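Local structure of metallopeptidase containing co-catalytic metalloactive site (Shewanella denitrificans OS217, 3B2Y) at residues E79-W84 and Q258-A263; N110-K115 and F120-E125; S182-P185 and R191-L194. The protein is a putative metallocarboxypeptidase-like hydrolase of the peptidase M14 family, probably zinc-dependent in nature and holding nickel in its metal site here. All coordinates share one frame; numbering follows the deposited sequence.

Contact 1: E79-W84 and Q258-A263; sequences EAAGPW and QANSAA. With NI (nickel (II) ion), chain C.
A small buried helix-to-helix contact brings A81 and G82, at the start of helix 81-92, against N260 of helix 253-271, in the turn of chain that follows the metal ligand E79 of this M14 fold. The closest CA atoms, those of G82 and N260, are 6.2 Å apart. N260 reaches over with its whole amide: ND2 comes within 3.6 Å of A81 CB and sits equally far from A81 O, while OD1 lies 3.9 Å from G82 CA. These are van der Waals approaches. The hydrogens of ND2 go to R256 O, one turn back in its own helix, and to the hydroxyl of T247, so the ND2 end of the amide is held by partners other than helix 81-92. With CG turned beside the backbone N, opposite the carbonyl carbon (chi1 -85°), the group lies across the A81-G82 backbone. A81 is tied down separately, its N donating to E171 OE2. Just ahead, E79 grips the nickel with both carboxylate oxygens, OE1 at 2.1 Å and OE2 at 2.2 Å from the metal; H76, H170 and two waters complete the site, H76 and E79 forming the HxxE motif of M14 metallopeptidases. R119 donates to E79 OE2 and the E171 backbone N to OE1, which, with the nickel, help to hold the carboxylate's rotation. T247 follows E246, the predicted proton donor/acceptor, whose side chain is about 8 Å from that of N260. Toward A81 and G82 the amide thus offers only van der Waals contact, while its N-H groups are spent on T247 of strand 242-248 and on R256.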
ATOM      1  N   GLU A  79      -2.275   7.889  -6.828  1.00 28.68           N
ATOM      2  CA  GLU A  79      -1.115   7.031  -6.520  1.00 33.30           C
ATOM      3  C   GLU A  79      -1.267   5.631  -7.118  1.00 31.80           C
ATOM      4  O   GLU A  79      -1.158   4.633  -6.431  1.00 32.88           O
ATOM      5  CB  GLU A  79      -0.938   6.987  -4.994  1.00 32.67           C
ATOM      6  CG  GLU A  79      -0.640   8.395  -4.476  1.00 26.79           C
ATOM      7  CD  GLU A  79      -0.508   8.521  -2.946  1.00 36.79           C
ATOM      8  OE1 GLU A  79      -0.452   7.478  -2.275  1.00 36.78           O
ATOM      9  OE2 GLU A  79      -0.553   9.705  -2.454  1.00 35.99           O
ATOM     10  N   ALA A  80      -1.539   5.587  -8.427  1.00 31.02           N
ATOM     11  CA  ALA A  80      -2.011   4.377  -9.125  1.00 31.02           C
ATOM     12  C   ALA A  80      -0.971   3.247  -9.262  1.00 32.58           C
ATOM     13  O   ALA A  80      -1.332   2.047  -9.417  1.00 34.18           O
ATOM     14  CB  ALA A  80      -2.618   4.752 -10.507  1.00 33.08           C
ATOM     15  N   ALA A  81       0.311   3.584  -9.148  1.00 31.42           N
ATOM     16  CA  ALA A  81       1.368   2.578  -9.178  1.00 30.34           C
ATOM     17  C   ALA A  81       1.322   1.580  -8.037  1.00 33.58           C
ATOM     18  O   ALA A  81       1.886   0.476  -8.130  1.00 33.42           O
ATOM     19  CB  ALA A  81       2.812   3.245  -9.217  1.00 31.09           C
ATOM     20  N   GLY A  82       0.684   1.958  -6.936  1.00 34.06           N
ATOM     21  CA  GLY A  82       0.503   1.013  -5.841  1.00 31.37           C
ATOM     22  C   GLY A  82      -0.369  -0.202  -6.201  1.00 33.74           C
ATOM     23  O   GLY A  82       0.088  -1.337  -6.177  1.00 33.25           O
ATOM     24  N   PRO A  83      -1.651   0.031  -6.504  1.00 30.47           N
ATOM     25  CA  PRO A  83      -2.523  -1.102  -6.788  1.00 31.63           C
ATOM     26  C   PRO A  83      -2.025  -1.899  -8.010  1.00 29.74           C
ATOM     27  O   PRO A  83      -2.011  -3.132  -7.968  1.00 28.89           O
ATOM     28  CB  PRO A  83      -3.879  -0.452  -7.012  1.00 31.41           C
ATOM     29  CG  PRO A  83      -3.758   0.836  -6.317  1.00 33.80           C
ATOM     30  CD  PRO A  83      -2.393   1.292  -6.557  1.00 31.12           C
ATOM     31  N   TRP A  84      -1.531  -1.216  -9.059  1.00 30.28           N
ATOM     32  CA  TRP A  84      -0.961  -1.957 -10.202  1.00 29.50           C
ATOM     33  C   TRP A  84       0.363  -2.685  -9.820  1.00 25.96           C
ATOM     34  O   TRP A  84       0.637  -3.763 -10.341  1.00 25.42           O
ATOM     35  CB  TRP A  84      -0.767  -1.088 -11.460  1.00 29.45           C
ATOM     36  CG  TRP A  84      -2.043  -0.593 -12.057  1.00 31.43           C
ATOM     37  CD1 TRP A  84      -2.559   0.621 -11.917  1.00 33.08           C
ATOM     38  CD2 TRP A  84      -2.939  -1.336 -12.875  1.00 26.41           C
ATOM     39  NE1 TRP A  84      -3.737   0.732 -12.613  1.00 28.47           N
ATOM     40  CE2 TRP A  84      -3.992  -0.467 -13.226  1.00 31.96           C
ATOM     41  CE3 TRP A  84      -2.958  -2.658 -13.353  1.00 30.68           C
ATOM     42  CZ2 TRP A  84      -5.070  -0.893 -13.960  1.00 29.14           C
ATOM     43  CZ3 TRP A  84      -4.022  -3.077 -14.128  1.00 30.62           C
ATOM     44  CH2 TRP A  84      -5.052  -2.180 -14.462  1.00 31.48           C
ATOM     45  N   GLN A 258       7.123  -1.492 -11.102  1.00 29.06           N
ATOM     46  CA  GLN A 258       8.225  -2.386 -10.777  1.00 28.97           C
ATOM     47  C   GLN A 258       8.813  -2.144  -9.392  1.00 31.40           C
ATOM     48  O   GLN A 258       9.064  -3.099  -8.665  1.00 29.83           O
ATOM     49  CB  GLN A 258       9.318  -2.332 -11.864  1.00 27.37           C
ATOM     50  CG  GLN A 258       8.851  -2.989 -13.152  1.00 31.18           C
ATOM     51  CD  GLN A 258       9.735  -2.629 -14.355  1.00 36.41           C
ATOM     52  OE1 GLN A 258      10.371  -1.564 -14.400  1.00 44.15           O
ATOM     53  NE2 GLN A 258       9.792  -3.532 -15.320  1.00 43.25           N
ATOM     54  N   ALA A 259       9.036  -0.885  -9.034  1.00 28.03           N
ATOM     55  CA  ALA A 259       9.578  -0.510  -7.754  1.00 31.50           C
ATOM     56  C   ALA A 259       8.651  -0.904  -6.581  1.00 31.26           C
ATOM     57  O   ALA A 259       9.134  -1.417  -5.564  1.00 32.34           O
ATOM     58  CB  ALA A 259       9.906   0.995  -7.709  1.00 30.35           C
ATOM     59  N   ASN A 260       7.367  -0.619  -6.717  1.00 30.20           N
ATOM     60  CA  ASN A 260       6.325  -1.064  -5.745  1.00 31.71           C
ATOM     61  C   ASN A 260       6.331  -2.581  -5.528  1.00 30.38           C
ATOM     62  O   ASN A 260       6.382  -3.059  -4.382  1.00 28.21           O
ATOM     63  CB  ASN A 260       4.953  -0.603  -6.204  1.00 30.21           C
ATOM     64  CG  ASN A 260       4.647   0.827  -5.754  1.00 42.26           C
ATOM     65  OD1 ASN A 260       4.227   1.050  -4.621  1.00 53.96           O
ATOM     66  ND2 ASN A 260       4.857   1.787  -6.627  1.00 39.33           N
ATOM     67  N   SER A 261       6.365  -3.312  -6.620  1.00 28.66           N
ATOM     68  CA  SER A 261       6.435  -4.770  -6.580  1.00 29.68           C
ATOM     69  C   SER A 261       7.707  -5.244  -5.859  1.00 31.74           C
ATOM     70  O   SER A 261       7.662  -6.198  -5.098  1.00 29.18           O
ATOM     71  CB  SER A 261       6.338  -5.327  -8.019  1.00 31.75           C
ATOM     72  OG  SER A 261       6.282  -6.749  -8.014  1.00 36.51           O
ATOM     73  N   ALA A 262       8.831  -4.537  -6.101  1.00 29.88           N
ATOM     74  CA  ALA A 262      10.134  -4.813  -5.459  1.00 30.65           C
ATOM     75  C   ALA A 262      10.130  -4.526  -3.968  1.00 29.78           C
ATOM     76  O   ALA A 262      10.702  -5.349  -3.241  1.00 28.95           O
ATOM     77  CB  ALA A 262      11.259  -4.014  -6.139  1.00 28.00           C
ATOM     78  N   ALA A 263       9.542  -3.386  -3.538  1.00 29.51           N
ATOM     79  CA  ALA A 263       9.286  -3.075  -2.082  1.00 28.96           C
ATOM     80  C   ALA A 263       8.514  -4.173  -1.404  1.00 29.91           C
ATOM     81  O   ALA A 263       8.881  -4.606  -0.295  1.00 28.12           O
ATOM     82  CB  ALA A 263       8.582  -1.754  -1.870  1.00 29.00           C
TER
HETATM   83 NI    NI C 275      -0.540   8.625  -0.530  0.70 29.97          NI
HETATM   84  O   HOH W   1       1.544   9.593  -0.638  1.00 34.23           O
HETATM   85  O   HOH W   2      -0.114   9.846   0.742  1.00 40.30           O

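Contact 2: N110-K115 and F120-E125; sequences NPTGFK and FNRFGE
T112, N110 and F120 bury the most surface where the capped N-terminus of helix 111-115 meets a type I beta turn, N121 to G124. T112 contributes the one hydrogen bond between the two segments: its OG1 accepts from R122 N at 3.0 Å, with an N-H...O angle of 147°. The hydroxyl can do this because OG1 stands between the backbone N and the carbonyl carbon (chi1 70°), facing the turn alongside N121 CB. T112 also packs on D50, which forms a salt bridge with R122 NE, so the same residue meets both neighbours. N110 is the N-cap. Its OD1 accepts a hydrogen bond from G113 N at 3.0 Å, the donor well above the carbonyl plane, and the same oxygen lies 3.4 Å from N121 CA; the two asparagine side chains cross nearly at right angles. N110 ND2 is spoken for by F75 O. F120 takes part through its backbone: the carbonyl O rests 3.2 Å from G113 CA, a fit that suits glycine, since a beta carbon there would collide with both F120 O and N110 ND2. Its side chain starts away from the helix, and the ring meets F8 edge-to-face. Within the turn, N121 holds the shape from inside. Its OD1 accepts from E125 N at 2.9 Å and weakly from F123 N, bridging the corner, while its ND2 serves E147 as well as E125. That last bond is 2.9 Å from N121 ND2 to E125 OE1, with the oxygen in the amide plane and using its anti lone pair.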
ATOM      1  N   ASN A 110      -9.683   2.973  -2.139  1.00 30.94           N
ATOM      2  CA  ASN A 110     -10.368   4.138  -2.664  1.00 27.67           C
ATOM      3  C   ASN A 110     -10.719   3.976  -4.183  1.00 28.49           C
ATOM      4  O   ASN A 110     -10.122   4.569  -5.058  1.00 29.34           O
ATOM      5  CB  ASN A 110      -9.475   5.331  -2.495  1.00 28.26           C
ATOM      6  CG  ASN A 110     -10.114   6.639  -2.963  1.00 29.00           C
ATOM      7  OD1 ASN A 110     -11.307   6.746  -3.262  1.00 28.90           O
ATOM      8  ND2 ASN A 110      -9.278   7.674  -2.997  1.00 26.67           N
ATOM      9  N   PRO A 111     -11.648   3.089  -4.485  1.00 26.18           N
ATOM     10  CA  PRO A 111     -11.924   2.904  -5.940  1.00 26.43           C
ATOM     11  C   PRO A 111     -12.501   4.089  -6.643  1.00 27.60           C
ATOM     12  O   PRO A 111     -12.186   4.296  -7.821  1.00 28.53           O
ATOM     13  CB  PRO A 111     -12.956   1.773  -5.915  1.00 25.66           C
ATOM     14  CG  PRO A 111     -13.571   1.845  -4.550  1.00 30.00           C
ATOM     15  CD  PRO A 111     -12.395   2.149  -3.677  1.00 32.14           C
ATOM     16  N   THR A 112     -13.292   4.930  -5.975  1.00 28.03           N
ATOM     17  CA  THR A 112     -13.839   6.123  -6.672  1.00 31.22           C
ATOM     18  C   THR A 112     -12.727   7.159  -7.067  1.00 31.86           C
ATOM     19  O   THR A 112     -12.738   7.663  -8.176  1.00 29.86           O
ATOM     20  CB  THR A 112     -14.985   6.760  -5.922  1.00 31.54           C
ATOM     21  OG1 THR A 112     -14.526   7.388  -4.720  1.00 32.25           O
ATOM     22  CG2 THR A 112     -16.076   5.714  -5.638  1.00 33.01           C
ATOM     23  N   GLY A 113     -11.747   7.351  -6.189  1.00 29.86           N
ATOM     24  CA  GLY A 113     -10.578   8.181  -6.438  1.00 29.38           C
ATOM     25  C   GLY A 113      -9.686   7.574  -7.520  1.00 29.85           C
ATOM     26  O   GLY A 113      -9.184   8.299  -8.394  1.00 29.75           O
ATOM     27  N   PHE A 114      -9.489   6.261  -7.468  1.00 27.59           N
ATOM     28  CA  PHE A 114      -8.687   5.520  -8.435  1.00 28.71           C
ATOM     29  C   PHE A 114      -9.283   5.709  -9.854  1.00 28.56           C
ATOM     30  O   PHE A 114      -8.550   5.979 -10.783  1.00 26.65           O
ATOM     31  CB  PHE A 114      -8.624   4.065  -8.028  1.00 33.00           C
ATOM     32  CG  PHE A 114      -7.810   3.188  -8.927  1.00 33.36           C
ATOM     33  CD1 PHE A 114      -6.442   3.035  -8.726  1.00 41.23           C
ATOM     34  CD2 PHE A 114      -8.423   2.436  -9.909  1.00 45.91           C
ATOM     35  CE1 PHE A 114      -5.699   2.154  -9.512  1.00 38.60           C
ATOM     36  CE2 PHE A 114      -7.690   1.563 -10.697  1.00 43.35           C
ATOM     37  CZ  PHE A 114      -6.316   1.427 -10.488  1.00 31.37           C
ATOM     38  N   LYS A 115     -10.595   5.528  -9.982  1.00 27.99           N
ATOM     39  CA  LYS A 115     -11.301   5.681 -11.274  1.00 29.67           C
ATOM     40  C   LYS A 115     -11.096   7.076 -11.844  1.00 28.38           C
ATOM     41  O   LYS A 115     -11.003   7.268 -13.075  1.00 28.48           O
ATOM     42  CB  LYS A 115     -12.813   5.360 -11.085  1.00 31.23           C
ATOM     43  CG  LYS A 115     -13.655   5.525 -12.318  1.00 37.05           C
ATOM     44  CD  LYS A 115     -15.107   5.103 -12.038  1.00 40.13           C
ATOM     45  CE  LYS A 115     -16.032   5.607 -13.121  1.00 44.46           C
ATOM     46  NZ  LYS A 115     -16.287   7.053 -12.913  1.00 57.90           N
ATOM     47  N   PHE A 120      -8.581  12.184  -3.492  1.00 30.22           N
ATOM     48  CA  PHE A 120      -9.768  11.945  -2.628  1.00 27.59           C
ATOM     49  C   PHE A 120     -10.719  10.942  -3.222  1.00 31.09           C
ATOM     50  O   PHE A 120     -10.655  10.591  -4.394  1.00 29.91           O
ATOM     51  CB  PHE A 120     -10.488  13.217  -2.378  1.00 30.39           C
ATOM     52  CG  PHE A 120      -9.672  14.239  -1.678  1.00 33.82           C
ATOM     53  CD1 PHE A 120      -8.668  13.869  -0.780  1.00 39.58           C
ATOM     54  CD2 PHE A 120      -9.922  15.569  -1.892  1.00 42.72           C
ATOM     55  CE1 PHE A 120      -7.947  14.826  -0.110  1.00 41.13           C
ATOM     56  CE2 PHE A 120      -9.174  16.545  -1.227  1.00 41.67           C
ATOM     57  CZ  PHE A 120      -8.214  16.152  -0.325  1.00 35.88           C
ATOM     58  N   ASN A 121     -11.672  10.508  -2.405  1.00 29.02           N
ATOM     59  CA  ASN A 121     -12.760   9.778  -2.942  1.00 30.55           C
ATOM     60  C   ASN A 121     -13.649  10.811  -3.599  1.00 27.49           C
ATOM     61  O   ASN A 121     -13.446  12.026  -3.559  1.00 29.26           O
ATOM     62  CB  ASN A 121     -13.502   8.953  -1.862  1.00 29.47           C
ATOM     63  CG  ASN A 121     -14.069   9.808  -0.733  1.00 35.95           C
ATOM     64  OD1 ASN A 121     -14.257  11.028  -0.862  1.00 31.43           O
ATOM     65  ND2 ASN A 121     -14.417   9.139   0.374  1.00 31.00           N
ATOM     66  N   ARG A 122     -14.697  10.333  -4.165  1.00 32.73           N
ATOM     67  CA  ARG A 122     -15.536  11.259  -4.932  1.00 36.32           C
ATOM     68  C   ARG A 122     -16.378  12.210  -4.075  1.00 35.71           C
ATOM     69  O   ARG A 122     -17.071  13.085  -4.596  1.00 38.10           O
ATOM     70  CB  ARG A 122     -16.364  10.457  -5.873  1.00 40.13           C
ATOM     71  CG  ARG A 122     -17.622   9.960  -5.366  1.00 49.16           C
ATOM     72  CD  ARG A 122     -18.594  10.061  -6.518  1.00 46.59           C
ATOM     73  NE  ARG A 122     -19.712   9.228  -6.197  1.00 48.00           N
ATOM     74  CZ  ARG A 122     -20.842   9.684  -5.677  1.00 56.45           C
ATOM     75  NH1 ARG A 122     -21.049  10.999  -5.483  1.00 49.78           N
ATOM     76  NH2 ARG A 122     -21.799   8.802  -5.394  1.00 56.43           N
ATOM     77  N   PHE A 123     -16.371  11.954  -2.764  1.00 32.93           N
ATOM     78  CA  PHE A 123     -16.987  12.810  -1.775  1.00 36.33           C
ATOM     79  C   PHE A 123     -16.026  13.854  -1.169  1.00 35.31           C
ATOM     80  O   PHE A 123     -16.423  14.647  -0.289  1.00 38.31           O
ATOM     81  CB  PHE A 123     -17.672  11.970  -0.677  1.00 32.64           C
ATOM     82  CG  PHE A 123     -18.373  10.705  -1.178  1.00 35.80           C
ATOM     83  CD1 PHE A 123     -19.610  10.740  -1.819  1.00 38.18           C
ATOM     84  CD2 PHE A 123     -17.794   9.479  -0.973  1.00 40.14           C
ATOM     85  CE1 PHE A 123     -20.217   9.559  -2.253  1.00 43.99           C
ATOM     86  CE2 PHE A 123     -18.397   8.293  -1.402  1.00 44.65           C
ATOM     87  CZ  PHE A 123     -19.597   8.328  -2.039  1.00 37.00           C
ATOM     88  N   GLY A 124     -14.796  13.953  -1.684  1.00 31.72           N
ATOM     89  CA  GLY A 124     -13.838  14.976  -1.255  1.00 34.49           C
ATOM     90  C   GLY A 124     -13.077  14.637   0.016  1.00 34.73           C
ATOM     91  O   GLY A 124     -12.489  15.521   0.613  1.00 33.38           O
ATOM     92  N   GLU A 125     -13.087  13.376   0.429  1.00 32.43           N
ATOM     93  CA  GLU A 125     -12.444  12.980   1.697  1.00 33.54           C
ATOM     94  C   GLU A 125     -11.129  12.247   1.393  1.00 29.30           C
ATOM     95  O   GLU A 125     -11.067  11.467   0.446  1.00 27.69           O
ATOM     96  CB  GLU A 125     -13.361  11.983   2.479  1.00 32.42           C
ATOM     97  CG  GLU A 125     -14.847  12.436   2.743  1.00 33.67           C
ATOM     98  CD  GLU A 125     -15.741  11.279   3.320  1.00 41.91           C
ATOM     99  OE1 GLU A 125     -15.726  10.141   2.760  1.00 31.22           O
ATOM    100  OE2 GLU A 125     -16.405  11.518   4.370  1.00 40.43           O
TER

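Contact 3: S182-P185 and R191-L194; sequences SFEP and RFSL
S182, E184 and S193 join through a chain of short hydrogen bonds at the opening of a beta-alpha-beta crossover, in which helix 191-201 links the adjacent parallel strands 179-183 and 221-223. S182 OG donates to S193 OG at 2.7 Å, and S193 OG in turn donates to E184 OE2 at 2.6 Å. The serine hydroxyl meets OE2 on its anti lone pair. S193 N approaches the same oxygen on the syn side at 3.2 Å, somewhat out of the carboxylate plane, and G190 N, just ahead of the helix, is a further donor. OE2 is thus gripped by three groups, and their gathering at the helix N-terminus probably stabilises its negative charge. The other oxygen, OE1, holds a water at 2.7 Å that in turn accepts from F192 N at 2.9 Å, so both carboxylate oxygens serve the first helical turn. E184 spans the gap as an extended chain beyond CG, which lies opposite the carbonyl carbon (chi1 -53°). F192 supplies the nonpolar flank: OE2 sits at the edge of its ring near the plane, the carboxylate plane turned 89° from it. With E184 cut back to an alanine, S193 OG and the amides of G190 and S193 would probably lose their shared acceptor, and the helix start could drift. Farther out, F223 packs on S182, E184 and S193, N224 ND2 fixes E184 O, and F267 and C271 of helix 253-271 cover F192. F192 CB lies 3.5 Å from E184 OE2.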
ATOM      1  N   SER A 182       8.865   4.720   8.070  1.00 29.22           N
ATOM      2  CA  SER A 182       8.976   3.445   8.773  1.00 31.36           C
ATOM      3  C   SER A 182       8.693   3.578  10.275  1.00 28.13           C
ATOM      4  O   SER A 182       8.882   4.633  10.852  1.00 30.47           O
ATOM      5  CB  SER A 182      10.363   2.816   8.521  1.00 31.41           C
ATOM      6  OG  SER A 182      11.302   3.308   9.401  1.00 45.90           O
ATOM      7  N   PHE A 183       8.266   2.472  10.879  1.00 25.49           N
ATOM      8  CA  PHE A 183       7.972   2.351  12.321  1.00 22.96           C
ATOM      9  C   PHE A 183       8.595   1.031  12.796  1.00 26.50           C
ATOM     10  O   PHE A 183       8.303  -0.035  12.264  1.00 27.78           O
ATOM     11  CB  PHE A 183       6.457   2.355  12.588  1.00 33.59           C
ATOM     12  CG  PHE A 183       5.692   3.519  11.936  1.00 28.81           C
ATOM     13  CD1 PHE A 183       5.435   3.533  10.561  1.00 28.55           C
ATOM     14  CD2 PHE A 183       5.257   4.566  12.686  1.00 36.50           C
ATOM     15  CE1 PHE A 183       4.745   4.577   9.978  1.00 34.94           C
ATOM     16  CE2 PHE A 183       4.585   5.595  12.103  1.00 32.67           C
ATOM     17  CZ  PHE A 183       4.324   5.589  10.749  1.00 37.33           C
ATOM     18  N   GLU A 184       9.501   1.123  13.765  1.00 27.71           N
ATOM     19  CA  GLU A 184      10.046  -0.038  14.474  1.00 31.30           C
ATOM     20  C   GLU A 184      10.071   0.301  15.952  1.00 31.26           C
ATOM     21  O   GLU A 184      10.211   1.483  16.314  1.00 32.07           O
ATOM     22  CB  GLU A 184      11.481  -0.376  14.022  1.00 33.84           C
ATOM     23  CG  GLU A 184      11.611  -0.550  12.495  1.00 30.11           C
ATOM     24  CD  GLU A 184      12.941  -1.157  12.066  1.00 36.44           C
ATOM     25  OE1 GLU A 184      13.490  -2.012  12.797  1.00 48.12           O
ATOM     26  OE2 GLU A 184      13.451  -0.773  10.992  1.00 41.18           O
ATOM     27  N   PRO A 185       9.994  -0.721  16.821  1.00 32.40           N
ATOM     28  CA  PRO A 185      10.090  -0.473  18.263  1.00 33.55           C
ATOM     29  C   PRO A 185      11.551  -0.374  18.720  1.00 36.50           C
ATOM     30  O   PRO A 185      11.988  -1.139  19.568  1.00 42.25           O
ATOM     31  CB  PRO A 185       9.398  -1.703  18.861  1.00 32.85           C
ATOM     32  CG  PRO A 185       9.785  -2.808  17.925  1.00 35.09           C
ATOM     33  CD  PRO A 185       9.818  -2.150  16.534  1.00 31.81           C
ATOM     34  N   ARG A 191      17.389  -3.017  10.072  1.00 35.21           N
ATOM     35  CA  ARG A 191      17.392  -3.706   8.763  1.00 33.86           C
ATOM     36  C   ARG A 191      16.049  -3.657   8.041  1.00 33.13           C
ATOM     37  O   ARG A 191      15.995  -3.623   6.797  1.00 35.93           O
ATOM     38  CB  ARG A 191      17.945  -5.154   8.870  1.00 33.55           C
ATOM     39  CG  ARG A 191      19.391  -5.282   8.459  1.00 40.91           C
ATOM     40  N   PHE A 192      14.942  -3.700   8.781  1.00 32.01           N
ATOM     41  CA  PHE A 192      13.606  -3.589   8.150  1.00 30.88           C
ATOM     42  C   PHE A 192      13.544  -2.347   7.261  1.00 32.85           C
ATOM     43  O   PHE A 192      13.245  -2.442   6.053  1.00 33.25           O
ATOM     44  CB  PHE A 192      12.485  -3.601   9.217  1.00 29.95           C
ATOM     45  CG  PHE A 192      11.122  -3.329   8.678  1.00 29.05           C
ATOM     46  CD1 PHE A 192      10.425  -4.292   7.983  1.00 30.33           C
ATOM     47  CD2 PHE A 192      10.524  -2.090   8.860  1.00 31.62           C
ATOM     48  CE1 PHE A 192       9.139  -4.017   7.447  1.00 24.88           C
ATOM     49  CE2 PHE A 192       9.278  -1.825   8.360  1.00 30.20           C
ATOM     50  CZ  PHE A 192       8.575  -2.827   7.634  1.00 24.39           C
ATOM     51  N   SER A 193      13.800  -1.190   7.879  1.00 34.91           N
ATOM     52  CA  SER A 193      13.649   0.141   7.230  1.00 36.45           C
ATOM     53  C   SER A 193      14.675   0.301   6.094  1.00 33.90           C
ATOM     54  O   SER A 193      14.350   0.738   4.993  1.00 33.39           O
ATOM     55  CB  SER A 193      13.863   1.285   8.243  1.00 35.95           C
ATOM     56  OG  SER A 193      13.013   1.187   9.370  1.00 35.61           O
ATOM     57  N   LEU A 194      15.904  -0.089   6.373  1.00 34.97           N
ATOM     58  CA  LEU A 194      17.011   0.147   5.460  1.00 33.03           C
ATOM     59  C   LEU A 194      16.972  -0.783   4.239  1.00 32.83           C
ATOM     60  O   LEU A 194      17.315  -0.361   3.139  1.00 32.79           O
ATOM     61  CB  LEU A 194      18.335   0.081   6.219  1.00 35.59           C
ATOM     62  CG  LEU A 194      18.508   1.086   7.374  1.00 37.06           C
ATOM     63  CD1 LEU A 194      19.852   0.953   8.038  1.00 40.63           C
ATOM     64  CD2 LEU A 194      18.271   2.530   6.895  1.00 44.73           C
TER
HETATM   65  O   HOH W   3      14.885  -4.060  11.674  1.00 28.08           O

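All three contacts are mostly buried, but contact 1 lies nearest the chain centre and the other two farther out, on opposite sides of it. Contacts 1 and 2 adjoin: W84 and P83 of helix 81-92 pack on the F114 ring, so the segment carrying E79 leans on helix 111-115. Contact 3 touches neither, although helix 253-271, which supplies N260 to contact 1, also covers F192. The chemistry shifts with place. Contact 1 joins segments far apart in sequence by van der Waals approach, in the segment that carries the nickel ligand E79, whereas contacts 2 and 3 each fasten a helix start to nearby chain, the one with an asparagine N-cap and a threonine hydroxyl that accepts from a turn, the other with a carboxylate.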